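PDB 5D8M: metagenomic carboxyl esterase MGS0156 from Uncultured organism, which probably hydrolyses carboxylic ester bonds, releasing an acid and an alcohol, within an architecture of the alpha/beta-hydrolase type. Local coordinates for residues A14-P19 / K226-L231; E98-S103 / M304-K309; A249-R254 / D272-G277; A259-F264 / D276-A281. All blocks are in the same frame, centred on the assembly; numbering follows the deposited sequence.

Contact 1. Residues A14-P19 / K226-L231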
loop_
_atom_site.group_PDB
_atom_site.type_symbol
_atom_site.label_atom_id
_atom_site.label_comp_id
_atom_site.label_asym_id
_atom_site.label_seq_id
_atom_site.Cartn_x
_atom_site.Cartn_y
_atom_site.Cartn_z
ATOM N N ALA A 14 12.823 -23.634 5.802
ATOM C CA ALA A 14 11.901 -24.348 6.681
ATOM C C ALA A 14 12.089 -23.907 8.132
ATOM O O ALA A 14 11.118 -23.595 8.818
ATOM C CB ALA A 14 12.091 -25.864 6.561
ATOM N N HIS A 15 13.340 -23.882 8.579
ATOM C CA HIS A 15 13.680 -23.549 9.950
ATOM C C HIS A 15 13.238 -22.133 10.318
ATOM O O HIS A 15 12.869 -21.874 11.464
ATOM C CB HIS A 15 15.195 -23.696 10.181
ATOM C CG HIS A 15 15.706 -25.092 9.983
ATOM N ND1 HIS A 15 17.024 -25.368 9.680
ATOM C CD2 HIS A 15 15.082 -26.292 10.067
ATOM C CE1 HIS A 15 17.186 -26.677 9.576
ATOM N NE2 HIS A 15 16.018 -27.261 9.799
ATOM N N ALA A 16 13.262 -21.223 9.347
ATOM C CA ALA A 16 12.903 -19.837 9.615
ATOM C C ALA A 16 11.402 -19.594 9.541
ATOM O O ALA A 16 10.903 -18.594 10.041
ATOM C CB ALA A 16 13.634 -18.910 8.646
HETATM N N MSE A 17 10.674 -20.519 8.929
HETATM C CA MSE A 17 9.262 -20.287 8.651
HETATM C C MSE A 17 8.382 -20.611 9.847
HETATM O O MSE A 17 8.519 -21.661 10.463
HETATM C CB MSE A 17 8.816 -21.116 7.447
HETATM C CG MSE A 17 7.374 -20.909 7.058
HETATM SE SE MSE A 17 6.971 -19.074 6.481
HETATM C CE MSE A 17 8.089 -18.977 4.943
ATOM N N SER A 18 7.475 -19.695 10.160
ATOM C CA SER A 18 6.423 -19.934 11.135
ATOM C C SER A 18 5.208 -20.559 10.443
ATOM O O SER A 18 4.872 -20.148 9.335
ATOM C CB SER A 18 6.018 -18.624 11.809
ATOM O OG SER A 18 7.156 -17.921 12.266
ATOM N N PRO A 19 4.549 -21.541 11.093
ATOM C CA PRO A 19 3.320 -22.134 10.549
ATOM C C PRO A 19 2.331 -21.069 10.123
ATOM O O PRO A 19 2.044 -20.135 10.883
ATOM C CB PRO A 19 2.775 -22.948 11.725
ATOM C CG PRO A 19 3.985 -23.346 12.463
ATOM C CD PRO A 19 4.914 -22.156 12.379
ATOM N N LYS A 226 10.940 -10.503 3.447
ATOM C CA LYS A 226 10.898 -11.962 3.350
ATOM C C LYS A 226 9.671 -12.497 4.065
ATOM O O LYS A 226 9.335 -12.065 5.159
ATOM C CB LYS A 226 12.169 -12.605 3.923
ATOM C CG LYS A 226 13.382 -12.324 3.048
ATOM C CD LYS A 226 14.663 -12.906 3.580
ATOM C CE LYS A 226 15.829 -12.469 2.689
ATOM N NZ LYS A 226 17.090 -13.096 3.138
ATOM N N ARG A 227 8.996 -13.430 3.416
ATOM C CA ARG A 227 7.773 -13.998 3.936
ATOM C C ARG A 227 7.969 -14.557 5.363
ATOM O O ARG A 227 7.172 -14.277 6.253
ATOM C CB ARG A 227 7.271 -15.095 2.984
ATOM C CG ARG A 227 6.136 -15.915 3.544
ATOM C CD ARG A 227 5.622 -16.920 2.511
ATOM N NE ARG A 227 4.835 -16.254 1.481
ATOM C CZ ARG A 227 4.249 -16.882 0.474
ATOM N NH1 ARG A 227 4.381 -18.191 0.355
ATOM N NH2 ARG A 227 3.537 -16.198 -0.413
ATOM N N ALA A 228 9.035 -15.327 5.572
ATOM C CA ALA A 228 9.334 -15.885 6.888
ATOM C C ALA A 228 9.424 -14.775 7.951
ATOM O O ALA A 228 8.839 -14.859 9.022
ATOM C CB ALA A 228 10.624 -16.685 6.836
ATOM N N TYR A 229 10.132 -13.708 7.628
ATOM C CA TYR A 229 10.271 -12.605 8.558
ATOM C C TYR A 229 8.938 -11.912 8.868
ATOM O O TYR A 229 8.598 -11.667 10.024
ATOM C CB TYR A 229 11.258 -11.602 7.990
ATOM C CG TYR A 229 11.644 -10.524 8.967
ATOM C CD1 TYR A 229 12.670 -10.731 9.884
ATOM C CD2 TYR A 229 10.997 -9.299 8.965
ATOM C CE1 TYR A 229 13.036 -9.741 10.777
ATOM C CE2 TYR A 229 11.355 -8.308 9.846
ATOM C CZ TYR A 229 12.376 -8.525 10.747
ATOM O OH TYR A 229 12.727 -7.526 11.629
ATOM N N ARG A 230 8.197 -11.589 7.820
ATOM C CA ARG A 230 6.930 -10.885 7.950
ATOM C C ARG A 230 5.845 -11.723 8.668
ATOM O O ARG A 230 5.085 -11.179 9.453
ATOM C CB ARG A 230 6.439 -10.442 6.563
ATOM C CG ARG A 230 7.318 -9.345 5.915
ATOM C CD ARG A 230 6.768 -7.904 6.120
ATOM N NE ARG A 230 6.483 -7.596 7.522
ATOM C CZ ARG A 230 7.332 -7.011 8.366
ATOM N NH1 ARG A 230 8.539 -6.610 7.964
ATOM N NH2 ARG A 230 6.958 -6.769 9.610
ATOM N N LEU A 231 5.783 -13.022 8.391
ATOM C CA LEU A 231 4.831 -13.913 9.075
ATOM C C LEU A 231 5.183 -14.066 10.555
ATOM O O LEU A 231 4.305 -14.093 11.410
ATOM C CB LEU A 231 4.796 -15.287 8.415
ATOM C CG LEU A 231 4.023 -15.301 7.093
ATOM C CD1 LEU A 231 4.118 -16.657 6.445
ATOM C CD2 LEU A 231 2.572 -14.902 7.310
HETATM O O HOH W 1 8.631 -16.994 10.105
#

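Contact 2. Residues E98-S103 / M304-K309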
loop_
_atom_site.group_PDB
_atom_site.type_symbol
_atom_site.label_atom_id
_atom_site.label_comp_id
_atom_site.label_asym_id
_atom_site.label_seq_id
_atom_site.Cartn_x
_atom_site.Cartn_y
_atom_site.Cartn_z
ATOM N N GLU A 98 12.277 6.113 -2.644
ATOM C CA GLU A 98 13.202 7.213 -2.417
ATOM C C GLU A 98 14.140 7.382 -3.596
ATOM O O GLU A 98 14.494 8.502 -3.958
ATOM C CB GLU A 98 14.010 6.980 -1.134
ATOM C CG GLU A 98 14.915 8.161 -0.762
ATOM C CD GLU A 98 15.800 7.852 0.443
ATOM O OE1 GLU A 98 16.163 6.663 0.633
ATOM O OE2 GLU A 98 16.139 8.793 1.188
ATOM N N CYS A 99 14.536 6.261 -4.203
ATOM C CA CYS A 99 15.476 6.276 -5.313
ATOM C C CYS A 99 14.889 6.866 -6.610
ATOM O O CYS A 99 15.630 7.310 -7.497
ATOM C CB CYS A 99 15.971 4.843 -5.575
ATOM S SG CYS A 99 16.587 4.012 -4.060
ATOM N N VAL A 100 13.571 6.852 -6.754
ATOM C CA VAL A 100 12.972 7.397 -7.970
ATOM C C VAL A 100 12.198 8.679 -7.675
ATOM O O VAL A 100 11.310 9.049 -8.435
ATOM C CB VAL A 100 12.034 6.357 -8.683
ATOM C CG1 VAL A 100 12.863 5.156 -9.181
ATOM C CG2 VAL A 100 10.902 5.900 -7.783
ATOM N N SER A 101 12.551 9.361 -6.580
ATOM C CA SER A 101 11.821 10.563 -6.175
ATOM C C SER A 101 11.789 11.663 -7.239
ATOM O O SER A 101 10.870 12.465 -7.251
ATOM C CB SER A 101 12.397 11.146 -4.884
ATOM O OG SER A 101 13.720 11.594 -5.088
ATOM N N GLU A 102 12.772 11.701 -8.133
ATOM C CA GLU A 102 12.767 12.701 -9.211
ATOM C C GLU A 102 11.660 12.456 -10.235
ATOM O O GLU A 102 11.221 13.380 -10.925
ATOM C CB GLU A 102 14.117 12.720 -9.926
ATOM C CG GLU A 102 15.215 13.385 -9.141
ATOM C CD GLU A 102 15.088 14.895 -9.133
ATOM O OE1 GLU A 102 14.970 15.472 -8.031
ATOM O OE2 GLU A 102 15.121 15.502 -10.230
ATOM N N SER A 103 11.227 11.202 -10.333
ATOM C CA SER A 103 10.233 10.782 -11.311
ATOM C C SER A 103 8.871 10.553 -10.670
ATOM O O SER A 103 7.841 10.656 -11.336
ATOM C CB SER A 103 10.681 9.481 -12.012
ATOM O OG SER A 103 12.020 9.580 -12.442
HETATM N N MSE A 304 1.732 5.153 -7.325
HETATM C CA MSE A 304 2.929 5.906 -7.702
HETATM C C MSE A 304 2.813 6.405 -9.131
HETATM O O MSE A 304 2.977 5.615 -10.069
HETATM C CB MSE A 304 4.199 5.029 -7.574
HETATM C CG MSE A 304 4.585 4.694 -6.144
HETATM SE SE MSE A 304 5.610 6.130 -5.336
HETATM C CE MSE A 304 7.325 5.905 -6.237
ATOM N N PRO A 305 2.553 7.714 -9.309
ATOM C CA PRO A 305 2.465 8.288 -10.646
ATOM C C PRO A 305 3.847 8.470 -11.291
ATOM O O PRO A 305 4.759 9.007 -10.662
ATOM C CB PRO A 305 1.803 9.654 -10.401
ATOM C CG PRO A 305 2.223 10.024 -8.990
ATOM C CD PRO A 305 2.286 8.711 -8.247
ATOM N N PHE A 306 3.979 8.028 -12.540
ATOM C CA PHE A 306 5.152 8.302 -13.355
ATOM C C PHE A 306 4.672 9.027 -14.609
ATOM O O PHE A 306 3.880 8.475 -15.372
ATOM C CB PHE A 306 5.886 7.005 -13.755
ATOM C CG PHE A 306 6.589 6.313 -12.624
ATOM C CD1 PHE A 306 5.899 5.482 -11.767
ATOM C CD2 PHE A 306 7.963 6.471 -12.445
ATOM C CE1 PHE A 306 6.555 4.842 -10.721
ATOM C CE2 PHE A 306 8.622 5.829 -11.413
ATOM C CZ PHE A 306 7.907 5.025 -10.540
ATOM N N SER A 307 5.146 10.239 -14.857
ATOM C CA SER A 307 4.679 10.948 -16.052
ATOM C C SER A 307 5.760 11.697 -16.837
ATOM O O SER A 307 5.495 12.210 -17.928
ATOM C CB SER A 307 3.564 11.919 -15.658
ATOM O OG SER A 307 3.778 12.436 -14.356
ATOM N N LYS A 308 6.971 11.751 -16.288
ATOM C CA LYS A 308 8.090 12.447 -16.927
ATOM C C LYS A 308 8.425 11.852 -18.295
ATOM O O LYS A 308 8.809 10.689 -18.408
ATOM C CB LYS A 308 9.332 12.414 -16.026
ATOM N N LYS A 309 8.274 12.656 -19.337
ATOM C CA LYS A 309 8.533 12.187 -20.681
ATOM C C LYS A 309 9.499 13.144 -21.365
ATOM O O LYS A 309 9.353 14.363 -21.252
ATOM C CB LYS A 309 7.226 12.063 -21.471
HETATM O O HOH W 2 5.132 11.605 -11.212
HETATM O O HOH W 3 7.712 10.442 -14.040
#

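Contact 3. Residues A249-R254 / D272-G277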
loop_
_atom_site.group_PDB
_atom_site.type_symbol
_atom_site.label_atom_id
_atom_site.label_comp_id
_atom_site.label_asym_id
_atom_site.label_seq_id
_atom_site.Cartn_x
_atom_site.Cartn_y
_atom_site.Cartn_z
ATOM N N ALA A 249 -5.964 -4.482 -1.874
ATOM C CA ALA A 249 -5.010 -5.354 -2.538
ATOM C C ALA A 249 -5.172 -5.286 -4.064
ATOM O O ALA A 249 -6.178 -5.728 -4.606
ATOM C CB ALA A 249 -5.173 -6.789 -2.036
ATOM N N ALA A 250 -4.173 -4.733 -4.756
ATOM C CA ALA A 250 -4.286 -4.528 -6.197
ATOM C C ALA A 250 -3.906 -5.762 -7.013
ATOM O O ALA A 250 -3.079 -6.587 -6.587
ATOM C CB ALA A 250 -3.431 -3.346 -6.619
ATOM N N PHE A 251 -4.545 -5.892 -8.179
ATOM C CA PHE A 251 -4.037 -6.724 -9.248
ATOM C C PHE A 251 -4.688 -6.298 -10.546
ATOM O O PHE A 251 -5.782 -5.741 -10.544
ATOM C CB PHE A 251 -4.275 -8.222 -8.962
ATOM C CG PHE A 251 -5.730 -8.640 -8.920
ATOM C CD1 PHE A 251 -6.441 -8.635 -7.723
ATOM C CD2 PHE A 251 -6.365 -9.086 -10.064
ATOM C CE1 PHE A 251 -7.770 -9.045 -7.684
ATOM C CE2 PHE A 251 -7.688 -9.505 -10.034
ATOM C CZ PHE A 251 -8.397 -9.483 -8.843
ATOM N N ALA A 252 -3.996 -6.550 -11.648
ATOM C CA ALA A 252 -4.525 -6.318 -12.974
ATOM C C ALA A 252 -4.253 -7.560 -13.806
ATOM O O ALA A 252 -3.468 -8.411 -13.403
ATOM C CB ALA A 252 -3.885 -5.093 -13.608
ATOM N N SER A 253 -4.886 -7.660 -14.969
ATOM C CA SER A 253 -4.592 -8.750 -15.883
ATOM C C SER A 253 -3.164 -8.583 -16.340
ATOM O O SER A 253 -2.586 -7.506 -16.174
ATOM C CB SER A 253 -5.546 -8.749 -17.078
ATOM O OG SER A 253 -5.383 -7.551 -17.826
ATOM N N ARG A 254 -2.596 -9.631 -16.930
ATOM C CA ARG A 254 -1.229 -9.541 -17.422
ATOM C C ARG A 254 -1.049 -8.402 -18.427
ATOM O O ARG A 254 -0.085 -7.646 -18.354
ATOM C CB ARG A 254 -0.805 -10.861 -18.053
ATOM C CG ARG A 254 0.655 -10.880 -18.374
ATOM C CD ARG A 254 1.080 -12.176 -19.004
ATOM N NE ARG A 254 2.536 -12.256 -19.026
ATOM C CZ ARG A 254 3.322 -11.695 -19.946
ATOM N NH1 ARG A 254 4.640 -11.847 -19.862
ATOM N NH2 ARG A 254 2.805 -10.988 -20.949
ATOM N N ASP A 272 -0.516 -17.888 -8.108
ATOM C CA ASP A 272 -1.608 -16.943 -7.834
ATOM C C ASP A 272 -1.669 -15.764 -8.829
ATOM O O ASP A 272 -0.908 -14.803 -8.746
ATOM C CB ASP A 272 -1.519 -16.413 -6.387
ATOM C CG ASP A 272 -2.901 -15.971 -5.828
ATOM O OD1 ASP A 272 -3.781 -15.537 -6.617
ATOM O OD2 ASP A 272 -3.109 -16.059 -4.592
ATOM N N ALA A 273 -2.615 -15.862 -9.756
ATOM C CA ALA A 273 -2.860 -14.834 -10.749
ATOM C C ALA A 273 -3.367 -13.532 -10.150
ATOM O O ALA A 273 -3.350 -12.505 -10.819
ATOM C CB ALA A 273 -3.851 -15.353 -11.787
ATOM N N LEU A 274 -3.820 -13.558 -8.895
ATOM C CA LEU A 274 -4.303 -12.336 -8.268
ATOM C C LEU A 274 -3.127 -11.707 -7.557
ATOM O O LEU A 274 -2.979 -11.837 -6.343
ATOM C CB LEU A 274 -5.448 -12.600 -7.287
ATOM C CG LEU A 274 -6.837 -12.723 -7.911
ATOM C CD1 LEU A 274 -6.939 -13.899 -8.863
ATOM C CD2 LEU A 274 -7.885 -12.882 -6.814
ATOM N N ASN A 275 -2.275 -11.055 -8.342
ATOM C CA ASN A 275 -1.082 -10.404 -7.834
ATOM C C ASN A 275 -0.834 -9.140 -8.653
ATOM O O ASN A 275 -1.221 -9.073 -9.816
ATOM C CB ASN A 275 0.140 -11.327 -7.910
ATOM C CG ASN A 275 0.735 -11.407 -9.321
ATOM O OD1 ASN A 275 1.560 -10.568 -9.709
ATOM N ND2 ASN A 275 0.357 -12.442 -10.073
ATOM N N ASP A 276 -0.178 -8.152 -8.057
ATOM C CA ASP A 276 -0.013 -6.862 -8.729
ATOM C C ASP A 276 1.347 -6.726 -9.404
ATOM O O ASP A 276 1.727 -5.643 -9.829
ATOM C CB ASP A 276 -0.216 -5.709 -7.745
ATOM C CG ASP A 276 0.846 -5.665 -6.644
ATOM O OD1 ASP A 276 1.915 -6.296 -6.760
ATOM O OD2 ASP A 276 0.618 -4.946 -5.656
ATOM N N GLY A 277 2.069 -7.836 -9.508
ATOM C CA GLY A 277 3.390 -7.843 -10.091
ATOM C C GLY A 277 4.436 -8.138 -9.039
ATOM O O GLY A 277 5.419 -8.803 -9.335
HETATM O O HOH W 4 -1.528 -5.432 -3.890
HETATM O O HOH W 5 -1.038 -7.053 -11.790
HETATM O O HOH W 6 -3.901 -11.218 -13.088
#

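Contact 4. Residues A259-F264 / D276-A281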
loop_
_atom_site.group_PDB
_atom_site.type_symbol
_atom_site.label_atom_id
_atom_site.label_comp_id
_atom_site.label_asym_id
_atom_site.label_seq_id
_atom_site.Cartn_x
_atom_site.Cartn_y
_atom_site.Cartn_z
ATOM N N ALA A 259 5.042 -3.295 -18.332
ATOM C CA ALA A 259 6.055 -4.160 -18.928
ATOM C C ALA A 259 7.124 -4.542 -17.906
ATOM O O ALA A 259 7.465 -5.703 -17.774
ATOM C CB ALA A 259 6.682 -3.487 -20.134
ATOM N N ILE A 260 7.597 -3.562 -17.143
ATOM C CA ILE A 260 8.700 -3.776 -16.222
ATOM C C ILE A 260 8.309 -4.800 -15.148
ATOM O O ILE A 260 9.164 -5.511 -14.620
ATOM C CB ILE A 260 9.153 -2.438 -15.551
ATOM C CG1 ILE A 260 10.509 -2.603 -14.867
ATOM C CG2 ILE A 260 8.094 -1.898 -14.578
ATOM C CD1 ILE A 260 11.666 -2.479 -15.820
ATOM N N LEU A 261 7.015 -4.895 -14.859
ATOM C CA LEU A 261 6.524 -5.769 -13.791
ATOM C C LEU A 261 6.139 -7.162 -14.306
ATOM O O LEU A 261 6.020 -8.110 -13.536
ATOM C CB LEU A 261 5.318 -5.139 -13.101
ATOM C CG LEU A 261 5.542 -3.807 -12.387
ATOM C CD1 LEU A 261 4.206 -3.369 -11.799
ATOM C CD2 LEU A 261 6.622 -3.926 -11.291
ATOM N N ARG A 262 5.952 -7.296 -15.612
ATOM C CA ARG A 262 5.476 -8.570 -16.141
ATOM C C ARG A 262 6.359 -9.781 -15.837
ATOM O O ARG A 262 5.826 -10.834 -15.527
ATOM C CB ARG A 262 5.261 -8.477 -17.654
ATOM C CG ARG A 262 4.101 -7.580 -18.000
ATOM C CD ARG A 262 3.551 -7.911 -19.384
ATOM N NE ARG A 262 2.526 -6.952 -19.754
ATOM C CZ ARG A 262 2.714 -5.950 -20.606
ATOM N NH1 ARG A 262 3.884 -5.801 -21.225
ATOM N NH2 ARG A 262 1.711 -5.116 -20.863
ATOM N N PRO A 263 7.695 -9.651 -15.932
ATOM C CA PRO A 263 8.465 -10.843 -15.563
ATOM C C PRO A 263 8.232 -11.308 -14.119
ATOM O O PRO A 263 8.295 -12.515 -13.841
ATOM C CB PRO A 263 9.916 -10.388 -15.751
ATOM C CG PRO A 263 9.844 -9.333 -16.805
ATOM C CD PRO A 263 8.560 -8.595 -16.502
ATOM N N PHE A 264 7.960 -10.372 -13.216
ATOM C CA PHE A 264 7.741 -10.722 -11.815
ATOM C C PHE A 264 6.315 -11.195 -11.641
ATOM O O PHE A 264 6.068 -12.153 -10.919
ATOM C CB PHE A 264 8.074 -9.525 -10.901
ATOM C CG PHE A 264 9.444 -8.972 -11.159
ATOM C CD1 PHE A 264 10.570 -9.651 -10.693
ATOM C CD2 PHE A 264 9.623 -7.841 -11.948
ATOM C CE1 PHE A 264 11.867 -9.175 -10.971
ATOM C CE2 PHE A 264 10.917 -7.348 -12.231
ATOM C CZ PHE A 264 12.037 -8.012 -11.745
ATOM N N ASP A 276 -0.178 -8.152 -8.057
ATOM C CA ASP A 276 -0.013 -6.862 -8.729
ATOM C C ASP A 276 1.347 -6.726 -9.404
ATOM O O ASP A 276 1.727 -5.643 -9.829
ATOM C CB ASP A 276 -0.216 -5.709 -7.745
ATOM C CG ASP A 276 0.846 -5.665 -6.644
ATOM O OD1 ASP A 276 1.915 -6.296 -6.760
ATOM O OD2 ASP A 276 0.618 -4.946 -5.656
ATOM N N GLY A 277 2.069 -7.836 -9.508
ATOM C CA GLY A 277 3.390 -7.843 -10.091
ATOM C C GLY A 277 4.436 -8.138 -9.039
ATOM O O GLY A 277 5.419 -8.803 -9.335
ATOM N N LEU A 278 4.227 -7.666 -7.807
ATOM C CA LEU A 278 5.247 -7.801 -6.760
ATOM C C LEU A 278 4.659 -8.392 -5.480
ATOM O O LEU A 278 5.353 -9.083 -4.743
ATOM C CB LEU A 278 5.930 -6.443 -6.455
ATOM C CG LEU A 278 6.739 -5.816 -7.623
ATOM C CD1 LEU A 278 7.359 -4.473 -7.243
ATOM C CD2 LEU A 278 7.829 -6.772 -8.106
ATOM N N VAL A 279 3.380 -8.131 -5.238
ATOM C CA VAL A 279 2.686 -8.637 -4.044
ATOM C C VAL A 279 1.452 -9.455 -4.442
ATOM O O VAL A 279 0.637 -9.000 -5.232
ATOM C CB VAL A 279 2.247 -7.463 -3.110
ATOM C CG1 VAL A 279 1.616 -7.991 -1.795
ATOM C CG2 VAL A 279 3.437 -6.535 -2.825
ATOM N N ILE A 280 1.332 -10.664 -3.904
ATOM C CA ILE A 280 0.108 -11.488 -3.987
ATOM C C ILE A 280 -1.037 -10.911 -3.118
ATOM O O ILE A 280 -0.811 -10.498 -1.975
ATOM C CB ILE A 280 0.426 -12.942 -3.545
ATOM C CG1 ILE A 280 1.537 -13.548 -4.428
ATOM C CG2 ILE A 280 -0.825 -13.810 -3.551
ATOM C CD1 ILE A 280 2.142 -14.832 -3.878
ATOM N N ALA A 281 -2.265 -10.901 -3.635
ATOM C CA ALA A 281 -3.363 -10.217 -2.948
ATOM C C ALA A 281 -3.621 -10.782 -1.542
ATOM O O ALA A 281 -3.815 -10.017 -0.597
ATOM C CB ALA A 281 -4.627 -10.286 -3.770
#

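Contact 1. Residues A14-P19 / K226-L231
The exit of helix 10-16 lies against the start of helix 227-236. Met17 is the first residue to abandon helical backbone angles and Lys226 occupies the N-cap position of the second helix. The closest backbone approach, 4.7 Å between the CA atoms of Met17 and Ala228, puts the exit of one helix against the first turn of the other, a closeness consistent with the small side chain of Ala228. The methyl of Ala228 points at the other segment, and Ala228 CB lies 3.7 Å from Ala16 O and 4.2 Å from Ala16 CB.

Met17, present as selenomethionine, starts with CG anti to the backbone N (chi1 -178°) and then bends at both chi2 and chi3. The hooked chain reaches across: Met17 SE lies 3.7 Å from Leu231 CD1, crossing that side chain obliquely, and Met17 CE sits 3.9 Å from Ala228 CB, with the aliphatic part of Arg227 close by. The guanidinium of Arg227 is turned to Asp283, with which it forms a salt bridge.

One water joins the polar atoms. It donates to Ala16 O and, over a short 2.4 Å, to Ala228 O, while accepting from Ser18 OG at 2.8 Å. Where helix 10-16 meets helix 227-236, the chemistry is thus a thin apolar patch and one water held by three bonds, without direct polar bonds between the segments.

Contact 2. Residues E98-S103 / M304-K309
Val100 projects its side chain at the 304-309 segment with CG1 anti to the carbonyl carbon (chi1 -65°), which leaves CG2 in the crowded position between the backbone N and the carbonyl carbon. Val100 CG2 makes both of the residue's contacts here, 3.9 Å to Met304 CE and 4.2 Å to Phe306 CZ. Met304, a selenomethionine, starts with CG anti to the carbonyl carbon and bends at chi2 and chi3 as well, so the chain folds back and offers its terminal methyl to the valine, the two side chains crossing obliquely. Phe306 likewise has CG anti to the carbonyl carbon (chi1 -70°); its ring crosses Val100 at about a right angle. On the same ring Phe306 CD2 lies 4.1 Å from Ser103 CB, so Ser103 packs through its carbon, its OG standing beside its own backbone N. Leu313 of helix 312-316 touches Val100, Ser103 and Phe306 and extends this apolar cluster.

The backbones meet through water. Ser103 O accepts from two waters: one also donates to Pro305 O at 2.7 Å, and the other accepts from Lys308 N at 2.7 Å. Pro305 O has a further partner in Ser104 OG, and Asn320 hydrogen-bonds to Met304 O and Phe306 N. The disulfide of Cys99 with Cys213 ties down the other end of 98-103. Two loops that follow strands of the sheet are therefore joined by apolar methyl and ring contacts and by two water bridges from Ser103 O, one to a carbonyl and one to an N-H, with direct polar bonds between the segments absent.

Contact 3. Residues A249-R254 / D272-G277
Phe251 and Asp276 both hold CG in the crowded position between the backbone N and the carbonyl carbon (chi1 65° in each), while Leu274 places its CG beside its backbone N. Phe251 and Leu274 consequently lie side by side, and Leu274 CG rests over one face of the Phe251 ring, 3.8 Å from its centroid and 14° off the normal: a CH-pi contact. Nearby, CB atoms press on carbonyl oxygens, with Phe251 CB 3.3 Å from Asn275 O and Asp276 CB 3.2 Å from Ala250 O. Waters link the rest; one accepts from Ala252 N and donates to Asn275 O at 2.8 Å, another joins Ala250 N to Asp276 OD2. Two Asx turns shape 272-277: Asp272 OD1 accepts from Leu274 N, and Asn275 OD1 from Gly277 N. An alanine here in place of Phe251 removes the ring that Leu274 covers and that stacks on Trp65, and would probably loosen the join between the two loops. Asp276, its OD1 taken up by Val279 N, gives OD2 to His299 ND1, consistent with the acid-histidine pair of an alpha/beta-hydrolase triad. The contact thus brings the loop leaving strand 244-248 against the loop between helix 262-269 and strand 290-293.

Contact 4. Residues A259-F264 / D276-A281
Leu278 sets out from CB with CG anti to the carbonyl carbon (chi1 -64°), so the branch point is carried up to the 259-264 segment. Leu278 CG comes 4.1 Å from Leu261 CD2, and Leu278 CD1 meets the same methyl at 4.2 Å, the two leucines crossing at about a right angle. Leu278 CD2 goes to Phe264 instead, 3.9 Å from Phe264 CB, then on to Phe264 CG; those side chains run alongside each other. An alanine here in place of Leu278 takes away the branch shared by Leu261 and Phe264 and would probably weaken the packing of the helix start on the loop.

Gly277 brings the backbones together: Gly277 O lies 3.2 Å from Phe264 CB, and any side chain at its phi of 112° would collide with the preceding carbonyl and crowd Leu261 CB. Asp276 OD1 shapes the turn, gripped by Leu278 N at 2.9 Å nearly along the C-O axis and by Val279 N at 2.8 Å from above the carboxylate plane, an Asx turn with an Asx motif. Leu193 of helix 193-196 meets both Phe264 and Leu278, so that the start of helix 262-269, the loop before strand 290-293 and helix 193-196 converge here.

Contacts 3 and 4 are buried and share Asp276 and Gly277, their centres 7 Å apart; contact 4 includes the start of helix 262-269, while contact 3 joins the loops before and after it, and the backbone of Leu274 probably bonds to that of Ala281 between them. Contact 1 is a surface contact, touching contact 4 through Arg227 NH2 and Ile280 CD1. Contact 2, partly buried, lies about 33 Å from contact 1 between centres, and its loop encloses both 3 and 4 along the chain. Nearer the surface, contacts 1 and 2 combine selenomethionine packing with bridging waters; in the interior, contact 3 keeps such waters, but in both 3 and 4 Asp or Asn side chains take up backbone N-H groups.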